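Local coordinates for cell shape-determining protein MreC (Listeria monocytogenes, PDB 2J5U) that is probably involved in forming and maintaining bacterial cell shape, and assembles as 12 dimers in a homooligomer of 24 subunits, at residues D67-N79 with Q86-K98. Sequence-based numbering, arbitrary orientation.
Sequences DYDPLNASVISRN and QVEIDKGSSDGVK
Asp-90 grips Ser-74 twice where the two strands of a beta hairpin part. Its backbone N donates to Ser-74 O, while its carboxylate turns back so that Ser-74 N gives Asp-90 OD2 a nearly straight bond of 3.0 Å (172° at the hydrogen), arriving from above the carboxylate plane. With chi1 at 63°, CG sits between the backbone N and carbonyl carbon of Asp-90, which brings the carboxylate back alongside its own main chain to Ser-74 N. One residue thus binds both the N-H and the C=O of Ser-74, its side chain taking over where strand 86-89 has ended. Lys-91 NZ curls back to Asp-90 OD2 in a long salt bridge of 3.5 Å whose hydrogen bond is weak.

On the flank of this acid, Ile-76 lays CG2 against Asp-90 CB, the two side chains crossing obliquely. Further along, Ile-76 N bonds to Glu-88 O at 2.7 Å. Val-75 and Val-87 meet at about a right angle, CG1 to CG1 at 3.5 Å. The other methyl of Val-87, CG2, touches Arg-78 CD at 3.5 Å and lies over one face of the guanidinium, 3.7 Å from Arg-78 NE. The extended Arg-78 chain carries that group on to Trp-83 O and Met-216 O, with a cation-pi contact to Trp-83.

Toward the other end, the side chains of Lys-91 and Asp-95 each cross that of Leu-71 at about a right angle: Leu-71 CD1 comes 3.3 Å from Asp-95 O, and Leu-71 CD2 lies 4.1 Å from Lys-91 CD. Asp-95 OD1 in turn accepts from Gly-92 N with its anti lone pair, closing the turn round the 3-10 segment 93-95.

The hairpin forms part of a closed antiparallel barrel: strand 68-77 also pairs with strand 221-227, while strand 86-89 lies next to strand 121-125, and Ile-89 touches both neighbours through Val-224 and Val-123.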
ATOM      1  N   ASP A  67      21.587  40.631  41.547  1.00 66.62           N
ATOM      2  CA  ASP A  67      21.048  40.422  42.885  1.00 68.84           C
ATOM      3  C   ASP A  67      21.934  40.921  44.021  1.00 68.42           C
ATOM      4  O   ASP A  67      23.154  40.978  43.887  1.00 69.71           O
ATOM      5  CB  ASP A  67      20.723  38.938  43.086  1.00 71.03           C
ATOM      6  CG  ASP A  67      19.668  38.441  42.109  1.00 75.90           C
ATOM      7  OD1 ASP A  67      18.714  39.209  41.846  1.00 77.66           O
ATOM      8  OD2 ASP A  67      19.779  37.295  41.608  1.00 77.00           O
ATOM      9  N   TYR A  68      21.314  41.283  45.142  1.00 68.16           N
ATOM     10  CA  TYR A  68      22.063  41.762  46.300  1.00 66.57           C
ATOM     11  C   TYR A  68      21.229  41.911  47.576  1.00 67.89           C
ATOM     12  O   TYR A  68      20.011  42.051  47.519  1.00 69.33           O
ATOM     13  CB  TYR A  68      22.712  43.110  45.975  1.00 63.80           C
ATOM     14  CG  TYR A  68      21.724  44.226  45.748  1.00 60.07           C
ATOM     15  CD1 TYR A  68      21.428  44.666  44.464  1.00 59.13           C
ATOM     16  CD2 TYR A  68      21.052  44.816  46.820  1.00 59.73           C
ATOM     17  CE1 TYR A  68      20.487  45.664  44.250  1.00 57.21           C
ATOM     18  CE2 TYR A  68      20.106  45.809  46.619  1.00 57.55           C
ATOM     19  CZ  TYR A  68      19.826  46.227  45.332  1.00 58.92           C
ATOM     20  OH  TYR A  68      18.857  47.181  45.123  1.00 59.69           O
ATOM     21  N   ASP A  69      21.903  41.879  48.724  1.00 69.78           N
ATOM     22  CA  ASP A  69      21.277  42.054  50.036  1.00 70.80           C
ATOM     23  C   ASP A  69      21.710  43.419  50.538  1.00 68.99           C
ATOM     24  O   ASP A  69      22.897  43.652  50.736  1.00 69.29           O
ATOM     25  CB  ASP A  69      21.787  41.018  51.032  1.00 75.42           C
ATOM     26  CG  ASP A  69      21.249  39.640  50.766  1.00 80.17           C
ATOM     27  OD1 ASP A  69      21.786  38.669  51.358  1.00 83.63           O
ATOM     28  OD2 ASP A  69      20.286  39.532  49.978  1.00 82.85           O
ATOM     29  N   PRO A  70      20.763  44.339  50.748  1.00 67.86           N
ATOM     30  CA  PRO A  70      21.126  45.676  51.233  1.00 66.99           C
ATOM     31  C   PRO A  70      21.152  45.799  52.759  1.00 66.04           C
ATOM     32  O   PRO A  70      20.533  45.004  53.468  1.00 66.44           O
ATOM     33  CB  PRO A  70      20.049  46.556  50.614  1.00 66.46           C
ATOM     34  CG  PRO A  70      18.846  45.675  50.710  1.00 65.85           C
ATOM     35  CD  PRO A  70      19.375  44.325  50.251  1.00 67.28           C
ATOM     36  N   LEU A  71      21.896  46.787  53.254  1.00 64.12           N
ATOM     37  CA  LEU A  71      21.975  47.056  54.688  1.00 62.33           C
ATOM     38  C   LEU A  71      21.970  48.568  54.843  1.00 61.95           C
ATOM     39  O   LEU A  71      22.761  49.267  54.207  1.00 62.80           O
ATOM     40  CB  LEU A  71      23.252  46.497  55.306  1.00 60.63           C
ATOM     41  CG  LEU A  71      23.146  46.186  56.805  1.00 61.98           C
ATOM     42  CD1 LEU A  71      24.531  45.921  57.364  1.00 63.23           C
ATOM     43  CD2 LEU A  71      22.507  47.339  57.550  1.00 63.57           C
ATOM     44  N   ASN A  72      21.073  49.076  55.679  1.00 60.51           N
ATOM     45  CA  ASN A  72      20.988  50.509  55.885  1.00 59.04           C
ATOM     46  C   ASN A  72      22.007  50.985  56.890  1.00 57.54           C
ATOM     47  O   ASN A  72      22.336  50.265  57.831  1.00 55.94           O
ATOM     48  CB  ASN A  72      19.588  50.878  56.341  1.00 60.40           C
ATOM     49  CG  ASN A  72      18.598  50.848  55.206  1.00 62.67           C
ATOM     50  OD1 ASN A  72      17.391  50.910  55.415  1.00 64.86           O
ATOM     51  ND2 ASN A  72      19.109  50.764  53.984  1.00 60.98           N
ATOM     52  N   ALA A  73      22.519  52.193  56.682  1.00 55.80           N
ATOM     53  CA  ALA A  73      23.501  52.752  57.598  1.00 56.55           C
ATOM     54  C   ALA A  73      23.543  54.274  57.563  1.00 57.41           C
ATOM     55  O   ALA A  73      23.030  54.911  56.645  1.00 58.23           O
ATOM     56  CB  ALA A  73      24.881  52.183  57.297  1.00 54.80           C
ATOM     57  N   SER A  74      24.167  54.857  58.576  1.00 58.26           N
ATOM     58  CA  SER A  74      24.263  56.301  58.635  1.00 59.46           C
ATOM     59  C   SER A  74      25.710  56.746  58.728  1.00 57.84           C
ATOM     60  O   SER A  74      26.552  56.067  59.310  1.00 58.19           O
ATOM     61  CB  SER A  74      23.496  56.834  59.850  1.00 60.89           C
ATOM     62  OG  SER A  74      22.138  56.437  59.807  1.00 63.31           O
ATOM     63  N   VAL A  75      25.991  57.892  58.138  1.00 56.04           N
ATOM     64  CA  VAL A  75      27.317  58.458  58.199  1.00 54.99           C
ATOM     65  C   VAL A  75      27.465  58.941  59.637  1.00 55.99           C
ATOM     66  O   VAL A  75      26.626  59.704  60.106  1.00 57.25           O
ATOM     67  CB  VAL A  75      27.430  59.674  57.282  1.00 52.28           C
ATOM     68  CG1 VAL A  75      28.798  60.271  57.399  1.00 54.98           C
ATOM     69  CG2 VAL A  75      27.162  59.277  55.863  1.00 50.92           C
ATOM     70  N   ILE A  76      28.495  58.495  60.351  1.00 56.56           N
ATOM     71  CA  ILE A  76      28.688  58.969  61.719  1.00 56.27           C
ATOM     72  C   ILE A  76      29.884  59.913  61.883  1.00 55.34           C
ATOM     73  O   ILE A  76      30.113  60.426  62.968  1.00 56.87           O
ATOM     74  CB  ILE A  76      28.852  57.813  62.712  1.00 56.29           C
ATOM     75  CG1 ILE A  76      30.113  57.022  62.397  1.00 57.40           C
ATOM     76  CG2 ILE A  76      27.651  56.915  62.643  1.00 58.21           C
ATOM     77  CD1 ILE A  76      30.352  55.889  63.353  1.00 56.92           C
ATOM     78  N   SER A  77      30.642  60.150  60.818  1.00 54.18           N
ATOM     79  CA  SER A  77      31.787  61.051  60.904  1.00 54.08           C
ATOM     80  C   SER A  77      32.360  61.401  59.547  1.00 54.04           C
ATOM     81  O   SER A  77      32.472  60.555  58.670  1.00 55.75           O
ATOM     82  CB  SER A  77      32.892  60.449  61.769  1.00 54.62           C
ATOM     83  OG  SER A  77      34.031  61.295  61.783  1.00 56.91           O
ATOM     84  N   ARG A  78      32.720  62.664  59.377  1.00 54.14           N
ATOM     85  CA  ARG A  78      33.286  63.140  58.128  1.00 54.51           C
ATOM     86  C   ARG A  78      34.177  64.330  58.464  1.00 56.06           C
ATOM     87  O   ARG A  78      33.744  65.282  59.107  1.00 55.43           O
ATOM     88  CB  ARG A  78      32.171  63.542  57.167  1.00 51.31           C
ATOM     89  CG  ARG A  78      32.645  63.872  55.776  1.00 49.74           C
ATOM     90  CD  ARG A  78      31.472  64.000  54.831  1.00 47.73           C
ATOM     91  NE  ARG A  78      31.896  64.211  53.455  1.00 47.23           N
ATOM     92  CZ  ARG A  78      31.068  64.211  52.414  1.00 50.25           C
ATOM     93  NH1 ARG A  78      31.550  64.408  51.197  1.00 48.80           N
ATOM     94  NH2 ARG A  78      29.762  64.013  52.586  1.00 50.77           N
ATOM     95  N   ASN A  79      35.432  64.255  58.039  1.00 57.00           N
ATOM     96  CA  ASN A  79      36.391  65.298  58.330  1.00 57.10           C
ATOM     97  C   ASN A  79      36.499  66.298  57.199  1.00 56.14           C
ATOM     98  O   ASN A  79      36.696  65.926  56.051  1.00 55.86           O
ATOM     99  CB  ASN A  79      37.763  64.672  58.590  1.00 58.59           C
ATOM    100  CG  ASN A  79      38.762  65.662  59.155  1.00 59.44           C
ATOM    101  OD1 ASN A  79      38.792  66.831  58.771  1.00 60.22           O
ATOM    102  ND2 ASN A  79      39.597  65.190  60.064  1.00 58.99           N
ATOM    103  N   GLN A  86      36.383  60.561  51.930  1.00 58.19           N
ATOM    104  CA  GLN A  86      35.927  59.506  52.779  1.00 58.78           C
ATOM    105  C   GLN A  86      34.839  59.861  53.767  1.00 57.54           C
ATOM    106  O   GLN A  86      34.607  61.021  54.090  1.00 58.11           O
ATOM    107  CB  GLN A  86      37.210  59.039  53.445  1.00 60.43           C
ATOM    108  CG  GLN A  86      37.185  58.212  54.639  1.00 63.95           C
ATOM    109  CD  GLN A  86      38.615  57.933  55.044  1.00 64.73           C
ATOM    110  OE1 GLN A  86      39.450  57.618  54.196  1.00 61.67           O
ATOM    111  NE2 GLN A  86      38.910  58.048  56.333  1.00 65.09           N
ATOM    112  N   VAL A  87      34.180  58.824  54.248  1.00 56.52           N
ATOM    113  CA  VAL A  87      33.086  58.961  55.178  1.00 56.09           C
ATOM    114  C   VAL A  87      33.082  57.710  56.062  1.00 57.41           C
ATOM    115  O   VAL A  87      33.606  56.662  55.676  1.00 57.69           O
ATOM    116  CB  VAL A  87      31.770  59.110  54.367  1.00 55.67           C
ATOM    117  CG1 VAL A  87      30.628  58.431  55.055  1.00 54.54           C
ATOM    118  CG2 VAL A  87      31.470  60.579  54.152  1.00 54.08           C
ATOM    119  N   GLU A  88      32.518  57.818  57.256  1.00 58.21           N
ATOM    120  CA  GLU A  88      32.460  56.672  58.154  1.00 61.23           C
ATOM    121  C   GLU A  88      31.012  56.293  58.482  1.00 60.66           C
ATOM    122  O   GLU A  88      30.192  57.162  58.775  1.00 60.55           O
ATOM    123  CB  GLU A  88      33.206  56.996  59.424  1.00 65.44           C
ATOM    124  CG  GLU A  88      33.690  55.788  60.137  1.00 74.62           C
ATOM    125  CD  GLU A  88      35.162  55.902  60.495  1.00 81.70           C
ATOM    126  OE1 GLU A  88      35.631  55.117  61.366  1.00 83.57           O
ATOM    127  OE2 GLU A  88      35.844  56.774  59.896  1.00 84.13           O
ATOM    128  N   ILE A  89      30.689  55.004  58.425  1.00 58.88           N
ATOM    129  CA  ILE A  89      29.324  54.583  58.707  1.00 58.65           C
ATOM    130  C   ILE A  89      29.212  53.757  59.979  1.00 59.84           C
ATOM    131  O   ILE A  89      30.194  53.169  60.435  1.00 59.22           O
ATOM    132  CB  ILE A  89      28.717  53.803  57.518  1.00 57.83           C
ATOM    133  CG1 ILE A  89      29.573  52.575  57.196  1.00 56.72           C
ATOM    134  CG2 ILE A  89      28.592  54.731  56.311  1.00 54.30           C
ATOM    135  CD1 ILE A  89      29.032  51.748  56.059  1.00 56.66           C
ATOM    136  N   ASP A  90      28.003  53.716  60.539  1.00 60.87           N
ATOM    137  CA  ASP A  90      27.733  53.007  61.787  1.00 62.84           C
ATOM    138  C   ASP A  90      27.496  51.502  61.690  1.00 62.25           C
ATOM    139  O   ASP A  90      26.941  50.888  62.610  1.00 62.70           O
ATOM    140  CB  ASP A  90      26.554  53.669  62.519  1.00 66.16           C
ATOM    141  CG  ASP A  90      25.246  53.590  61.737  1.00 70.91           C
ATOM    142  OD1 ASP A  90      24.237  54.142  62.224  1.00 73.27           O
ATOM    143  OD2 ASP A  90      25.218  52.983  60.644  1.00 73.31           O
ATOM    144  N   LYS A  91      27.902  50.897  60.583  1.00 60.15           N
ATOM    145  CA  LYS A  91      27.751  49.458  60.443  1.00 60.26           C
ATOM    146  C   LYS A  91      29.116  48.896  60.099  1.00 59.11           C
ATOM    147  O   LYS A  91      29.904  49.549  59.418  1.00 59.62           O
ATOM    148  CB  LYS A  91      26.728  49.113  59.359  1.00 60.33           C
ATOM    149  CG  LYS A  91      25.288  49.447  59.744  1.00 63.03           C
ATOM    150  CD  LYS A  91      24.736  48.468  60.774  1.00 64.06           C
ATOM    151  CE  LYS A  91      24.027  49.193  61.917  1.00 67.07           C
ATOM    152  NZ  LYS A  91      23.158  50.295  61.436  1.00 66.43           N
ATOM    153  N   GLY A  92      29.399  47.694  60.585  1.00 58.32           N
ATOM    154  CA  GLY A  92      30.685  47.085  60.317  1.00 58.15           C
ATOM    155  C   GLY A  92      30.692  45.579  60.163  1.00 57.89           C
ATOM    156  O   GLY A  92      29.704  44.957  59.805  1.00 55.76           O
ATOM    157  N   SER A  93      31.853  45.007  60.430  1.00 58.76           N
ATOM    158  CA  SER A  93      32.085  43.581  60.335  1.00 59.61           C
ATOM    159  C   SER A  93      30.990  42.730  60.947  1.00 60.19           C
ATOM    160  O   SER A  93      30.470  41.830  60.305  1.00 60.91           O
ATOM    161  CB  SER A  93      33.411  43.244  61.006  1.00 60.26           C
ATOM    162  OG  SER A  93      33.613  41.848  61.052  1.00 64.81           O
ATOM    163  N   SER A  94      30.636  43.007  62.191  1.00 61.20           N
ATOM    164  CA  SER A  94      29.616  42.212  62.856  1.00 62.76           C
ATOM    165  C   SER A  94      28.221  42.406  62.274  1.00 62.61           C
ATOM    166  O   SER A  94      27.293  41.699  62.643  1.00 64.28           O
ATOM    167  CB  SER A  94      29.614  42.508  64.357  1.00 62.81           C
ATOM    168  OG  SER A  94      29.399  43.882  64.601  1.00 67.19           O
ATOM    169  N   ASP A  95      28.074  43.362  61.365  1.00 62.24           N
ATOM    170  CA  ASP A  95      26.792  43.612  60.728  1.00 61.50           C
ATOM    171  C   ASP A  95      26.831  43.028  59.322  1.00 60.92           C
ATOM    172  O   ASP A  95      25.876  43.137  58.567  1.00 60.51           O
ATOM    173  CB  ASP A  95      26.504  45.113  60.656  1.00 66.12           C
ATOM    174  CG  ASP A  95      26.435  45.769  62.032  1.00 71.05           C
ATOM    175  OD1 ASP A  95      27.282  46.650  62.323  1.00 72.72           O
ATOM    176  OD2 ASP A  95      25.534  45.403  62.823  1.00 72.46           O
ATOM    177  N   GLY A  96      27.956  42.415  58.970  1.00 60.80           N
ATOM    178  CA  GLY A  96      28.088  41.812  57.660  1.00 59.04           C
ATOM    179  C   GLY A  96      28.824  42.650  56.635  1.00 58.61           C
ATOM    180  O   GLY A  96      29.071  42.198  55.516  1.00 59.39           O
ATOM    181  N   VAL A  97      29.181  43.873  57.005  1.00 57.66           N
ATOM    182  CA  VAL A  97      29.884  44.749  56.088  1.00 55.51           C
ATOM    183  C   VAL A  97      31.284  44.225  55.803  1.00 54.13           C
ATOM    184  O   VAL A  97      31.986  43.783  56.705  1.00 52.51           O
ATOM    185  CB  VAL A  97      29.989  46.160  56.655  1.00 56.54           C
ATOM    186  CG1 VAL A  97      30.700  47.056  55.667  1.00 54.48           C
ATOM    187  CG2 VAL A  97      28.603  46.696  56.976  1.00 55.85           C
ATOM    188  N   LYS A  98      31.671  44.264  54.534  1.00 54.00           N
ATOM    189  CA  LYS A  98      32.985  43.805  54.107  1.00 54.34           C
ATOM    190  C   LYS A  98      33.605  44.756  53.102  1.00 52.72           C
ATOM    191  O   LYS A  98      32.908  45.415  52.328  1.00 51.16           O
ATOM    192  CB  LYS A  98      32.902  42.430  53.437  1.00 58.61           C
ATOM    193  CG  LYS A  98      32.415  41.316  54.312  1.00 63.14           C
ATOM    194  CD  LYS A  98      32.594  39.975  53.628  1.00 67.02           C
ATOM    195  CE  LYS A  98      32.233  38.851  54.596  1.00 72.91           C
ATOM    196  NZ  LYS A  98      32.381  37.491  54.012  1.00 76.44           N
TER